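Local coordinates for Pdx2 protein (Plasmodium falciparum, PDB 2ABW), which hydrolyses glutamine to glutamate and ammonia, the ammonia being channelled to the Pdx1 active site for the biosynthesis of pyridoxal 5'-phosphate, at residues Phe131-Phe144 / Glu165-Tyr177. Numbering follows the deposited sequence.
With PG4 (tetraethylene glycol), chain C.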
ATOM      1  N   PHE A 131       9.907 -15.825   1.686  1.00 22.90           N
ATOM      2  CA  PHE A 131      10.329 -16.326   0.429  1.00 21.15           C
ATOM      3  C   PHE A 131      10.315 -15.211  -0.610  1.00 19.63           C
ATOM      4  O   PHE A 131       9.659 -14.209  -0.394  1.00 19.41           O
ATOM      5  CB  PHE A 131       9.423 -17.495  -0.012  1.00 21.18           C
ATOM      6  CG  PHE A 131       7.973 -17.134  -0.143  1.00 18.81           C
ATOM      7  CD1 PHE A 131       7.480 -16.656  -1.315  1.00 20.33           C
ATOM      8  CD2 PHE A 131       7.094 -17.372   0.909  1.00 22.13           C
ATOM      9  CE1 PHE A 131       6.101 -16.296  -1.435  1.00 20.43           C
ATOM     10  CE2 PHE A 131       5.741 -17.029   0.813  1.00 23.59           C
ATOM     11  CZ  PHE A 131       5.241 -16.526  -0.374  1.00 21.96           C
ATOM     12  N   ILE A 132      11.091 -15.415  -1.645  1.00 19.38           N
ATOM     13  CA  ILE A 132      11.048 -14.585  -2.847  1.00 19.77           C
ATOM     14  C   ILE A 132      10.262 -15.351  -3.933  1.00 20.79           C
ATOM     15  O   ILE A 132      10.573 -16.546  -4.227  1.00 21.61           O
ATOM     16  CB  ILE A 132      12.401 -14.227  -3.330  1.00 19.34           C
ATOM     17  CG1 ILE A 132      13.069 -13.277  -2.300  1.00 21.75           C
ATOM     18  CG2 ILE A 132      12.278 -13.549  -4.675  1.00 21.32           C
ATOM     19  CD1 ILE A 132      14.565 -13.032  -2.531  1.00 21.64           C
ATOM     20  N   CYS A 133       9.227 -14.712  -4.463  1.00 19.92           N
ATOM     21  CA  CYS A 133       8.446 -15.258  -5.522  1.00 20.78           C
ATOM     22  C   CYS A 133       8.637 -14.470  -6.821  1.00 20.59           C
ATOM     23  O   CYS A 133       8.990 -13.316  -6.847  1.00 20.29           O
ATOM     24  CB  CYS A 133       6.979 -15.343  -5.109  1.00 20.44           C
ATOM     25  SG  CYS A 133       6.242 -13.825  -4.817  1.00 23.59           S
ATOM     26  N   SER A 134       8.428 -15.169  -7.934  1.00 19.16           N
ATOM     27  CA  SER A 134       8.330 -14.572  -9.231  1.00 19.16           C
ATOM     28  C   SER A 134       6.905 -14.056  -9.421  1.00 17.08           C
ATOM     29  O   SER A 134       5.922 -14.787  -9.158  1.00 18.10           O
ATOM     30  CB  SER A 134       8.575 -15.625 -10.317  0.50 20.51           C
ATOM     31  OG  SER A 134       8.876 -14.978 -11.540  0.50 21.41           O
ATOM     32  N   LEU A 135       6.737 -12.849  -9.975  1.00 16.61           N
ATOM     33  CA  LEU A 135       5.388 -12.272 -10.168  1.00 16.93           C
ATOM     34  C   LEU A 135       4.908 -12.384 -11.587  1.00 16.45           C
ATOM     35  O   LEU A 135       5.716 -12.195 -12.547  1.00 18.44           O
ATOM     36  CB  LEU A 135       5.470 -10.781  -9.803  1.00 17.96           C
ATOM     37  CG  LEU A 135       5.782 -10.437  -8.331  1.00 17.43           C
ATOM     38  CD1 LEU A 135       5.906  -8.847  -8.207  1.00 19.75           C
ATOM     39  CD2 LEU A 135       4.702 -11.014  -7.383  1.00 19.81           C
ATOM     40  N   ASN A 136       3.639 -12.718 -11.742  1.00 15.01           N
ATOM     41  CA  ASN A 136       2.908 -12.624 -13.004  1.00 16.16           C
ATOM     42  C   ASN A 136       2.181 -11.298 -12.937  1.00 17.98           C
ATOM     43  O   ASN A 136       1.255 -11.173 -12.141  1.00 17.48           O
ATOM     44  CB  ASN A 136       1.936 -13.762 -13.121  1.00 17.21           C
ATOM     45  CG  ASN A 136       1.021 -13.588 -14.223  1.00 19.83           C
ATOM     46  OD1 ASN A 136       1.458 -13.282 -15.317  1.00 24.61           O
ATOM     47  ND2 ASN A 136      -0.235 -13.930 -14.026  1.00 27.85           N
ATOM     48  N   ILE A 137       2.646 -10.299 -13.690  1.00 17.59           N
ATOM     49  CA  ILE A 137       2.093  -8.998 -13.566  1.00 18.30           C
ATOM     50  C   ILE A 137       1.194  -8.641 -14.759  1.00 19.98           C
ATOM     51  O   ILE A 137       1.616  -8.763 -15.916  1.00 22.70           O
ATOM     52  CB  ILE A 137       3.174  -7.937 -13.405  1.00 17.79           C
ATOM     53  CG1 ILE A 137       4.102  -8.224 -12.190  1.00 17.87           C
ATOM     54  CG2 ILE A 137       2.511  -6.562 -13.282  1.00 21.17           C
ATOM     55  CD1 ILE A 137       5.271  -7.246 -11.922  1.00 22.55           C
ATOM     56  N   ILE A 138      -0.024  -8.316 -14.479  1.00 16.87           N
ATOM     57  CA  ILE A 138      -1.031  -8.045 -15.468  1.00 17.97           C
ATOM     58  C   ILE A 138      -1.124  -6.576 -15.673  1.00 16.88           C
ATOM     59  O   ILE A 138      -1.876  -5.858 -15.024  1.00 17.25           O
ATOM     60  CB  ILE A 138      -2.382  -8.596 -15.080  1.00 19.79           C
ATOM     61  CG1 ILE A 138      -2.275 -10.114 -14.829  1.00 24.27           C
ATOM     62  CG2 ILE A 138      -3.433  -8.304 -16.203  1.00 21.08           C
ATOM     63  CD1 ILE A 138      -1.992 -10.438 -13.395  1.00 24.44           C
ATOM     64  N   SER A 139      -0.201  -6.104 -16.545  1.00 17.29           N
ATOM     65  CA  SER A 139      -0.022  -4.634 -16.752  1.00 16.51           C
ATOM     66  C   SER A 139       0.685  -4.409 -18.055  1.00 15.33           C
ATOM     67  O   SER A 139       1.397  -5.277 -18.519  1.00 18.94           O
ATOM     68  CB  SER A 139       0.826  -4.031 -15.626  1.00 16.96           C
ATOM     69  OG  SER A 139       0.969  -2.608 -15.726  1.00 15.64           O
ATOM     70  N   ASP A 140       0.472  -3.210 -18.619  1.00 13.90           N
ATOM     71  CA  ASP A 140       1.192  -2.763 -19.812  1.00 15.77           C
ATOM     72  C   ASP A 140       2.223  -1.678 -19.356  1.00 15.28           C
ATOM     73  O   ASP A 140       2.934  -1.117 -20.198  1.00 16.25           O
ATOM     74  CB  ASP A 140       0.291  -2.127 -20.795  1.00 17.25           C
ATOM     75  CG  ASP A 140      -0.809  -3.001 -21.239  1.00 24.45           C
ATOM     76  OD1 ASP A 140      -0.520  -4.189 -21.519  1.00 24.66           O
ATOM     77  OD2 ASP A 140      -1.959  -2.484 -21.335  1.00 29.65           O
ATOM     78  N   SER A 141       2.386  -1.445 -18.060  1.00 15.56           N
ATOM     79  CA  SER A 141       3.270  -0.335 -17.616  1.00 14.80           C
ATOM     80  C   SER A 141       4.735  -0.676 -17.884  1.00 13.72           C
ATOM     81  O   SER A 141       5.179  -1.819 -17.673  1.00 14.45           O
ATOM     82  CB  SER A 141       3.139  -0.101 -16.128  1.00 15.13           C
ATOM     83  OG  SER A 141       4.176   0.780 -15.659  1.00 16.06           O
ATOM     84  N   SER A 142       5.536   0.309 -18.357  1.00 15.60           N
ATOM     85  CA  SER A 142       6.957   0.081 -18.453  1.00 16.30           C
ATOM     86  C   SER A 142       7.721  -0.067 -17.149  1.00 15.83           C
ATOM     87  O   SER A 142       8.916  -0.450 -17.188  1.00 17.54           O
ATOM     88  CB  SER A 142       7.608   1.240 -19.281  1.00 18.25           C
ATOM     89  OG  SER A 142       7.495   2.404 -18.556  1.00 18.99           O
ATOM     90  N   ALA A 143       7.027   0.109 -16.037  1.00 15.01           N
ATOM     91  CA  ALA A 143       7.639  -0.153 -14.709  1.00 15.82           C
ATOM     92  C   ALA A 143       7.890  -1.581 -14.538  1.00 17.78           C
ATOM     93  O   ALA A 143       8.726  -1.939 -13.744  1.00 19.41           O
ATOM     94  CB  ALA A 143       6.741   0.336 -13.660  1.00 15.65           C
ATOM     95  N   PHE A 144       7.201  -2.466 -15.291  1.00 16.55           N
ATOM     96  CA  PHE A 144       7.233  -3.891 -15.007  1.00 17.76           C
ATOM     97  C   PHE A 144       7.915  -4.646 -16.112  1.00 18.44           C
ATOM     98  O   PHE A 144       7.310  -5.019 -17.122  1.00 20.08           O
ATOM     99  CB  PHE A 144       5.819  -4.416 -14.764  1.00 17.89           C
ATOM    100  CG  PHE A 144       5.072  -3.704 -13.616  1.00 16.58           C
ATOM    101  CD1 PHE A 144       5.612  -3.662 -12.341  1.00 17.20           C
ATOM    102  CD2 PHE A 144       3.857  -3.133 -13.797  1.00 17.18           C
ATOM    103  CE1 PHE A 144       4.919  -3.064 -11.268  1.00 17.84           C
ATOM    104  CE2 PHE A 144       3.190  -2.579 -12.759  1.00 17.41           C
ATOM    105  CZ  PHE A 144       3.707  -2.534 -11.470  1.00 17.10           C
ATOM    106  N   GLU A 165     -14.537  -3.932  -9.795  1.00 21.51           N
ATOM    107  CA  GLU A 165     -13.661  -2.773  -9.892  1.00 21.73           C
ATOM    108  C   GLU A 165     -12.253  -3.055  -9.435  1.00 20.50           C
ATOM    109  O   GLU A 165     -11.337  -2.275  -9.691  1.00 21.93           O
ATOM    110  CB  GLU A 165     -14.160  -1.670  -8.963  1.00 23.22           C
ATOM    111  CG  GLU A 165     -15.372  -0.907  -9.280  1.00 26.96           C
ATOM    112  CD  GLU A 165     -15.635   0.277  -8.249  1.00 28.16           C
ATOM    113  OE1 GLU A 165     -14.844   0.724  -7.322  1.00 29.78           O
ATOM    114  OE2 GLU A 165     -16.767   0.807  -8.361  1.00 37.28           O
ATOM    115  N   VAL A 166     -12.038  -4.157  -8.705  1.00 17.92           N
ATOM    116  CA  VAL A 166     -10.693  -4.499  -8.284  1.00 19.43           C
ATOM    117  C   VAL A 166      -9.969  -5.202  -9.378  1.00 20.18           C
ATOM    118  O   VAL A 166     -10.464  -6.188  -9.972  1.00 22.63           O
ATOM    119  CB  VAL A 166     -10.722  -5.408  -7.045  1.00 18.25           C
ATOM    120  CG1 VAL A 166      -9.303  -5.944  -6.772  1.00 21.70           C
ATOM    121  CG2 VAL A 166     -11.404  -4.709  -5.864  1.00 20.13           C
ATOM    122  N   LYS A 167      -8.841  -4.648  -9.758  1.00 19.23           N
ATOM    123  CA  LYS A 167      -7.977  -5.290 -10.716  1.00 19.47           C
ATOM    124  C   LYS A 167      -6.847  -6.060 -10.018  1.00 18.50           C
ATOM    125  O   LYS A 167      -6.192  -5.571  -9.094  1.00 18.49           O
ATOM    126  CB  LYS A 167      -7.411  -4.234 -11.618  1.00 21.90           C
ATOM    127  CG  LYS A 167      -8.529  -3.351 -12.286  1.00 30.67           C
ATOM    128  CD  LYS A 167      -9.798  -4.081 -12.806  1.00 36.42           C
ATOM    129  CE  LYS A 167     -10.968  -3.069 -13.101  1.00 38.53           C
ATOM    130  NZ  LYS A 167     -12.102  -3.722 -13.874  1.00 39.09           N
ATOM    131  N   VAL A 168      -6.700  -7.317 -10.340  1.00 18.17           N
ATOM    132  CA  VAL A 168      -5.621  -8.119  -9.848  1.00 18.01           C
ATOM    133  C   VAL A 168      -4.428  -7.752 -10.703  1.00 18.98           C
ATOM    134  O   VAL A 168      -4.400  -7.992 -11.977  1.00 22.04           O
ATOM    135  CB  VAL A 168      -5.914  -9.646  -9.905  1.00 17.96           C
ATOM    136  CG1 VAL A 168      -4.630 -10.454  -9.584  1.00 20.98           C
ATOM    137  CG2 VAL A 168      -7.037  -9.936  -8.968  1.00 20.72           C
ATOM    138  N   LEU A 169      -3.483  -7.110 -10.075  1.00 16.13           N
ATOM    139  CA  LEU A 169      -2.330  -6.576 -10.760  1.00 16.39           C
ATOM    140  C   LEU A 169      -1.192  -7.590 -10.847  1.00 15.75           C
ATOM    141  O   LEU A 169      -0.384  -7.606 -11.769  1.00 17.79           O
ATOM    142  CB  LEU A 169      -1.897  -5.261 -10.022  1.00 17.03           C
ATOM    143  CG  LEU A 169      -0.691  -4.608 -10.578  1.00 17.66           C
ATOM    144  CD1 LEU A 169      -0.817  -4.221 -12.083  1.00 20.07           C
ATOM    145  CD2 LEU A 169      -0.309  -3.412  -9.698  1.00 17.66           C
ATOM    146  N   ALA A 170      -0.997  -8.414  -9.798  1.00 15.34           N
ATOM    147  CA  ALA A 170       0.070  -9.394  -9.821  1.00 14.45           C
ATOM    148  C   ALA A 170      -0.305 -10.607  -8.992  1.00 16.13           C
ATOM    149  O   ALA A 170      -0.954 -10.467  -7.934  1.00 14.88           O
ATOM    150  CB  ALA A 170       1.351  -8.806  -9.248  1.00 13.61           C
ATOM    151  N   THR A 171       0.074 -11.794  -9.472  1.00 14.96           N
ATOM    152  CA  THR A 171      -0.147 -13.061  -8.818  1.00 15.94           C
ATOM    153  C   THR A 171       1.162 -13.837  -8.857  1.00 16.67           C
ATOM    154  O   THR A 171       2.123 -13.469  -9.518  1.00 16.53           O
ATOM    155  CB  THR A 171      -1.212 -13.880  -9.495  1.00 16.23           C
ATOM    156  OG1 THR A 171      -0.778 -14.232 -10.835  1.00 17.04           O
ATOM    157  CG2 THR A 171      -2.494 -13.113  -9.537  1.00 18.26           C
ATOM    158  N   PHE A 172       1.223 -14.878  -8.012  1.00 16.51           N
ATOM    159  CA  PHE A 172       2.362 -15.782  -8.029  1.00 15.54           C
ATOM    160  C   PHE A 172       1.972 -17.151  -7.662  1.00 17.89           C
ATOM    161  O   PHE A 172       0.908 -17.359  -7.114  1.00 16.93           O
ATOM    162  CB  PHE A 172       3.473 -15.321  -7.085  1.00 15.10           C
ATOM    163  CG  PHE A 172       3.101 -15.339  -5.592  1.00 16.23           C
ATOM    164  CD1 PHE A 172       2.566 -14.198  -5.003  1.00 18.89           C
ATOM    165  CD2 PHE A 172       3.424 -16.383  -4.805  1.00 18.35           C
ATOM    166  CE1 PHE A 172       2.263 -14.206  -3.677  1.00 18.56           C
ATOM    167  CE2 PHE A 172       3.152 -16.375  -3.479  1.00 17.68           C
ATOM    168  CZ  PHE A 172       2.589 -15.298  -2.928  1.00 19.18           C
ATOM    169  N   SER A 173       2.824 -18.106  -7.981  1.00 18.95           N
ATOM    170  CA  SER A 173       2.580 -19.465  -7.569  1.00 23.54           C
ATOM    171  C   SER A 173       3.672 -19.865  -6.641  1.00 25.48           C
ATOM    172  O   SER A 173       4.819 -19.485  -6.843  1.00 25.59           O
ATOM    173  CB  SER A 173       2.560 -20.372  -8.810  1.00 23.51           C
ATOM    174  OG  SER A 173       1.318 -20.099  -9.465  1.00 32.54           O
ATOM    175  N   HIS A 174       3.323 -20.653  -5.639  1.00 30.75           N
ATOM    176  CA  HIS A 174       4.308 -21.066  -4.642  1.00 34.75           C
ATOM    177  C   HIS A 174       3.978 -22.485  -4.340  1.00 37.96           C
ATOM    178  O   HIS A 174       2.806 -22.854  -4.187  1.00 37.61           O
ATOM    179  CB  HIS A 174       4.222 -20.176  -3.386  1.00 37.33           C
ATOM    180  CG  HIS A 174       5.313 -20.412  -2.376  1.00 36.97           C
ATOM    181  ND1 HIS A 174       6.650 -20.194  -2.642  1.00 42.29           N
ATOM    182  CD2 HIS A 174       5.246 -20.776  -1.072  1.00 43.99           C
ATOM    183  CE1 HIS A 174       7.362 -20.467  -1.558  1.00 43.31           C
ATOM    184  NE2 HIS A 174       6.532 -20.824  -0.590  1.00 43.64           N
ATOM    185  N   GLU A 175       5.013 -23.295  -4.265  1.00 41.16           N
ATOM    186  CA  GLU A 175       4.787 -24.718  -4.052  1.00 44.44           C
ATOM    187  C   GLU A 175       4.117 -24.999  -2.716  1.00 45.74           C
ATOM    188  O   GLU A 175       3.664 -26.103  -2.497  1.00 47.77           O
ATOM    189  CB  GLU A 175       6.032 -25.517  -4.366  1.00 45.17           C
ATOM    190  CG  GLU A 175       6.015 -25.806  -5.850  1.00 47.34           C
ATOM    191  CD  GLU A 175       7.363 -26.045  -6.444  1.00 49.43           C
ATOM    192  OE1 GLU A 175       8.328 -26.290  -5.672  1.00 56.20           O
ATOM    193  OE2 GLU A 175       7.440 -26.007  -7.703  1.00 53.17           O
ATOM    194  N   SER A 176       3.967 -23.966  -1.885  1.00 47.72           N
ATOM    195  CA  SER A 176       2.872 -23.933  -0.909  1.00 47.72           C
ATOM    196  C   SER A 176       2.085 -22.582  -0.735  1.00 47.98           C
ATOM    197  O   SER A 176       2.618 -21.462  -0.649  1.00 48.94           O
ATOM    198  CB  SER A 176       3.341 -24.488   0.426  1.00 48.84           C
ATOM    199  OG  SER A 176       3.692 -25.869   0.277  1.00 51.89           O
ATOM    200  N   TYR A 177       0.785 -22.749  -0.592  1.00 46.84           N
ATOM    201  CA  TYR A 177      -0.154 -21.677  -0.681  1.00 45.57           C
ATOM    202  C   TYR A 177      -0.902 -22.074  -1.913  1.00 44.70           C
ATOM    203  O   TYR A 177      -2.133 -22.157  -1.912  1.00 46.38           O
TER
HETATM  204  O1  PG4 C1101      -3.863 -14.650 -14.267  1.00 45.49           O
HETATM  205  C1  PG4 C1101      -4.235 -14.442 -15.623  1.00 43.04           C
HETATM  206  C2  PG4 C1101      -3.165 -13.807 -16.492  1.00 38.33           C
HETATM  207  O2  PG4 C1101      -1.887 -14.514 -16.443  1.00 30.96           O
HETATM  208  C3  PG4 C1101      -1.656 -15.424 -17.535  1.00 27.46           C
HETATM  209  C4  PG4 C1101      -0.248 -16.008 -17.399  1.00 26.27           C
HETATM  210  O3  PG4 C1101      -0.158 -16.867 -16.239  1.00 23.86           O
HETATM  211  C5  PG4 C1101       1.175 -17.229 -15.964  1.00 23.50           C
HETATM  212  C6  PG4 C1101       1.213 -18.110 -14.741  1.00 25.35           C
HETATM  213  O4  PG4 C1101       0.990 -17.254 -13.614  1.00 27.53           O
HETATM  214  C7  PG4 C1101       1.050 -17.974 -12.393  1.00 28.48           C
HETATM  215  C8  PG4 C1101       0.756 -17.077 -11.213  1.00 26.81           C
HETATM  216  O5  PG4 C1101      -0.628 -16.799 -11.315  1.00 27.27           O
HETATM  217  O   HOH W   1      -4.535  -5.630 -14.076  1.00 47.99           O
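N136 and T171 form an antiparallel hydrogen-bonded pair: N136 N lies 2.8 Å from T171 O with a nearly straight N-H...O angle of 172°, and T171 N donates back to N136 O. Their side chains run alongside each other on one face of the sheet, where N136 ND2 reaches T171 OG1 at 3.3 Å, the hydroxyl lying close to the amide plane. A tetraethylene glycol, probably from the crystallisation liquor, engages both groups, with N136 ND2 donating to its O2 and T171 OG1 to its O5; N180 binds the same molecule. Beside this pair, the non-hydrogen-bonded pair I137-A170 turns to the other face, and I138 N donates to L169 O. A water then bridges I138 O and V168 O. L169 sends CD1 to within 3.9 Å of S139 CB.

Toward F131 the strand directions fall well short of antiparallel, and side chains replace backbone bonds. C133 SG sits over one face of the F172 ring, 3.7 Å from its centroid, a sulfur-aromatic contact. F131 stacks face to face on H174 (centroids 4.0 Å apart, planes at 16°), while CE2 of F172 approaches the F131 ring near its edge, the two planes meeting obliquely. With chi1 of 59°, F131 CG is set between backbone N and carbonyl carbon, the rotamer that presents the ring to H174.

In the second shell, F131 and C133 pair with C152 and A150 of strand 149-153, and L135 with L148 just before it; strand 180-187 flanks 167-174, whose L169 and A170 form a classic beta bulge opposite A184. Strands 130-137 and 167-174 are thus antiparallel neighbours in the mixed central sheet of this SNO-family amidotransferase. The F131 side chain is about 8 Å from that of glutamine-binding I153, placing the aromatic end near the active site. The join is therefore ladder-like only around N136-I138; toward F131, aromatic and sulfur-aromatic contacts do most of the joining.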